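Cfl (Pectobacterium brasiliense, PDB 7A9J) probably activates carboxylic acids with ATP as a member of the AMP-binding enzyme family, acting as a coronafacic acid ligase. Local coordinates at residues Ser255-Ser260 with Lys272-Ala277. The protein carries 1 engineered substitution. Residues are numbered along the deposited sequence; the frame is centred on the assembly and turned at random.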
ATOM      1  N   SER A 255      -7.554  15.238  10.134  1.00 27.76           N
ATOM      2  CA  SER A 255      -6.839  14.535  11.183  1.00 28.79           C
ATOM      3  C   SER A 255      -6.502  13.144  10.689  1.00 31.10           C
ATOM      4  O   SER A 255      -7.106  12.632   9.745  1.00 31.65           O
ATOM      5  CB  SER A 255      -7.627  14.436  12.492  1.00 34.75           C
ATOM      6  OG  SER A 255      -8.815  13.698  12.285  1.00 36.77           O
ATOM      7  N   VAL A 256      -5.514  12.536  11.331  1.00 27.36           N
ATOM      8  CA  VAL A 256      -5.087  11.180  11.011  1.00 27.18           C
ATOM      9  C   VAL A 256      -5.340  10.327  12.246  1.00 35.55           C
ATOM     10  O   VAL A 256      -4.932  10.682  13.365  1.00 32.27           O
ATOM     11  CB  VAL A 256      -3.599  11.128  10.612  1.00 27.19           C
ATOM     12  CG1 VAL A 256      -3.103   9.657  10.458  1.00 30.04           C
ATOM     13  CG2 VAL A 256      -3.352  11.951   9.341  1.00 25.70           C
ATOM     14  N   LEU A 257      -6.001   9.206  12.046  1.00 28.71           N
ATOM     15  CA  LEU A 257      -6.276   8.227  13.093  1.00 26.95           C
ATOM     16  C   LEU A 257      -5.211   7.163  13.046  1.00 31.67           C
ATOM     17  O   LEU A 257      -5.020   6.546  11.992  1.00 30.36           O
ATOM     18  CB  LEU A 257      -7.654   7.591  12.890  1.00 30.08           C
ATOM     19  CG  LEU A 257      -7.985   6.397  13.801  1.00 28.62           C
ATOM     20  CD1 LEU A 257      -8.112   6.824  15.303  1.00 33.26           C
ATOM     21  CD2 LEU A 257      -9.338   5.777  13.270  1.00 36.54           C
ATOM     22  N   LEU A 258      -4.503   6.966  14.168  1.00 30.64           N
ATOM     23  CA  LEU A 258      -3.503   5.914  14.281  1.00 31.60           C
ATOM     24  C   LEU A 258      -3.998   4.762  15.141  1.00 31.33           C
ATOM     25  O   LEU A 258      -4.459   4.956  16.266  1.00 37.41           O
ATOM     26  CB  LEU A 258      -2.193   6.448  14.867  1.00 30.86           C
ATOM     27  CG  LEU A 258      -1.493   7.468  13.966  1.00 31.13           C
ATOM     28  CD1 LEU A 258      -0.146   7.852  14.675  1.00 30.24           C
ATOM     29  CD2 LEU A 258      -1.170   6.920  12.572  1.00 31.98           C
ATOM     30  N   LEU A 259      -3.880   3.539  14.595  1.00 31.14           N
ATOM     31  CA  LEU A 259      -4.259   2.326  15.312  1.00 31.63           C
ATOM     32  C   LEU A 259      -3.063   1.427  15.611  1.00 33.67           C
ATOM     33  O   LEU A 259      -2.161   1.265  14.784  1.00 41.10           O
ATOM     34  CB  LEU A 259      -5.251   1.533  14.457  1.00 32.75           C
ATOM     35  CG  LEU A 259      -6.493   2.322  14.047  1.00 31.48           C
ATOM     36  CD1 LEU A 259      -7.421   1.384  13.211  1.00 30.39           C
ATOM     37  CD2 LEU A 259      -7.202   2.840  15.314  1.00 35.65           C
ATOM     38  N   SER A 260      -3.150   0.735  16.729  1.00 35.64           N
ATOM     39  CA  SER A 260      -2.187  -0.265  17.143  1.00 39.39           C
ATOM     40  C   SER A 260      -2.526  -1.600  16.486  1.00 43.02           C
ATOM     41  O   SER A 260      -3.599  -1.772  15.926  1.00 39.48           O
ATOM     42  CB  SER A 260      -2.209  -0.401  18.645  1.00 43.10           C
ATOM     43  OG  SER A 260      -3.344  -1.152  19.046  1.00 43.82           O
ATOM     44  N   LYS A 272     -16.295   0.936  14.605  1.00 44.38           N
ATOM     45  CA  LYS A 272     -17.521   1.455  15.216  1.00 45.92           C
ATOM     46  C   LYS A 272     -17.200   2.558  16.209  1.00 45.29           C
ATOM     47  O   LYS A 272     -17.948   3.533  16.332  1.00 53.45           O
ATOM     48  CB  LYS A 272     -18.307   0.337  15.902  1.00 52.97           C
ATOM     49  CG  LYS A 272     -18.932  -0.660  14.925  1.00 52.27           C
ATOM     50  CD  LYS A 272     -19.693  -1.749  15.695  1.00 63.94           C
ATOM     51  CE  LYS A 272     -20.453  -2.684  14.757  1.00 80.43           C
ATOM     52  NZ  LYS A 272     -21.016  -3.859  15.473  1.00 88.87           N
ATOM     53  N   GLU A 273     -16.086   2.437  16.917  1.00 44.01           N
ATOM     54  CA  GLU A 273     -15.807   3.455  17.925  1.00 50.75           C
ATOM     55  C   GLU A 273     -15.221   4.706  17.296  1.00 48.78           C
ATOM     56  O   GLU A 273     -15.547   5.823  17.700  1.00 51.81           O
ATOM     57  CB  GLU A 273     -14.844   2.930  18.979  1.00 47.39           C
ATOM     58  CG  GLU A 273     -14.443   3.988  19.978  1.00 69.99           C
ATOM     59  CD  GLU A 273     -13.619   3.422  21.115  1.00 98.98           C
ATOM     60  OE1 GLU A 273     -13.488   4.106  22.154  1.00104.51           O
ATOM     61  OE2 GLU A 273     -13.105   2.288  20.967  1.00104.03           O
ATOM     62  N   THR A 274     -14.334   4.543  16.311  1.00 41.70           N
ATOM     63  CA  THR A 274     -13.575   5.689  15.855  1.00 42.13           C
ATOM     64  C   THR A 274     -14.167   6.360  14.629  1.00 40.02           C
ATOM     65  O   THR A 274     -13.904   7.544  14.419  1.00 41.00           O
ATOM     66  CB  THR A 274     -12.139   5.289  15.534  1.00 36.68           C
ATOM     67  OG1 THR A 274     -12.166   4.258  14.532  1.00 37.50           O
ATOM     68  CG2 THR A 274     -11.400   4.816  16.774  1.00 41.71           C
ATOM     69  N   GLN A 275     -14.973   5.644  13.850  1.00 37.10           N
ATOM     70  CA  GLN A 275     -15.695   6.194  12.709  1.00 38.87           C
ATOM     71  C   GLN A 275     -14.889   7.111  11.790  1.00 41.23           C
ATOM     72  O   GLN A 275     -15.269   8.262  11.567  1.00 38.41           O
ATOM     73  CB  GLN A 275     -16.934   6.925  13.214  1.00 43.01           C
ATOM     74  CG  GLN A 275     -17.886   5.997  13.877  1.00 47.63           C
ATOM     75  CD  GLN A 275     -19.191   6.682  14.189  1.00 68.28           C
ATOM     76  OE1 GLN A 275     -19.240   7.552  15.049  1.00 65.02           O
ATOM     77  NE2 GLN A 275     -20.250   6.312  13.470  1.00 70.02           N
ATOM     78  N   PRO A 276     -13.784   6.625  11.228  1.00 34.66           N
ATOM     79  CA  PRO A 276     -13.022   7.453  10.302  1.00 31.68           C
ATOM     80  C   PRO A 276     -13.838   7.739   9.036  1.00 31.98           C
ATOM     81  O   PRO A 276     -14.768   7.008   8.675  1.00 35.17           O
ATOM     82  CB  PRO A 276     -11.790   6.596   9.991  1.00 31.46           C
ATOM     83  CG  PRO A 276     -12.277   5.179  10.193  1.00 32.30           C
ATOM     84  CD  PRO A 276     -13.236   5.252  11.330  1.00 31.67           C
ATOM     85  N   ALA A 277     -13.498   8.836   8.375  1.00 31.78           N
ATOM     86  CA  ALA A 277     -14.174   9.232   7.143  1.00 29.09           C
ATOM     87  C   ALA A 277     -13.569   8.560   5.925  1.00 28.73           C
ATOM     88  O   ALA A 277     -14.223   8.517   4.869  1.00 31.80           O
ATOM     89  CB  ALA A 277     -14.085  10.749   6.929  1.00 32.52           C
TER
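Leu257, on strand 255-257, reaches to Thr274, on the last turn of helix 267-274, and to Pro276 just beyond it. The contact is a worked example of how a beta-alpha-beta crossover closes in the large N-terminal domain of AMP-binding enzymes: the chain leaves strand 255-257, returns through helices 261-265 and 267-274, and enters strand 278-281. Between those two parallel strands runs strand 230-233, which pairs with both of them, so the segments meet through side chains, with the CA atoms of Leu257 and Pro276 still 7.3 Å apart.

The main pair meets at about a right angle. Leu257 holds its CG anti to the backbone N (chi1 171°), which extends the isobutyl group across the gap, and its CD2 does most of the touching. CD2 of Leu257 lies 3.4 Å from OG1 of Thr274 and 3.6 Å from its CB. The other branch, CD1 of Leu257, approaches CG2 of Thr274 at 4.1 Å. The fork of the leucine thus meets both arms of the threonine, polar and apolar. A chi1 of 58° folds the threonine hydroxyl back over the helix backbone, where it bonds to the carbonyl oxygen of Thr270 one turn earlier. Its polarity is therefore met within the helix, although a methyl group packs against it.

Gln275, with positive phi (45°), takes the chain out of the helix, and Pro276 then turns back toward the strand. The proline ring also touches Leu232 of strand 230-233 and Leu271 of the helix. Its contribution to the pair of segments is slighter and purely apolar: CB of Pro276 rests 4.2 Å from CD2 of Leu257.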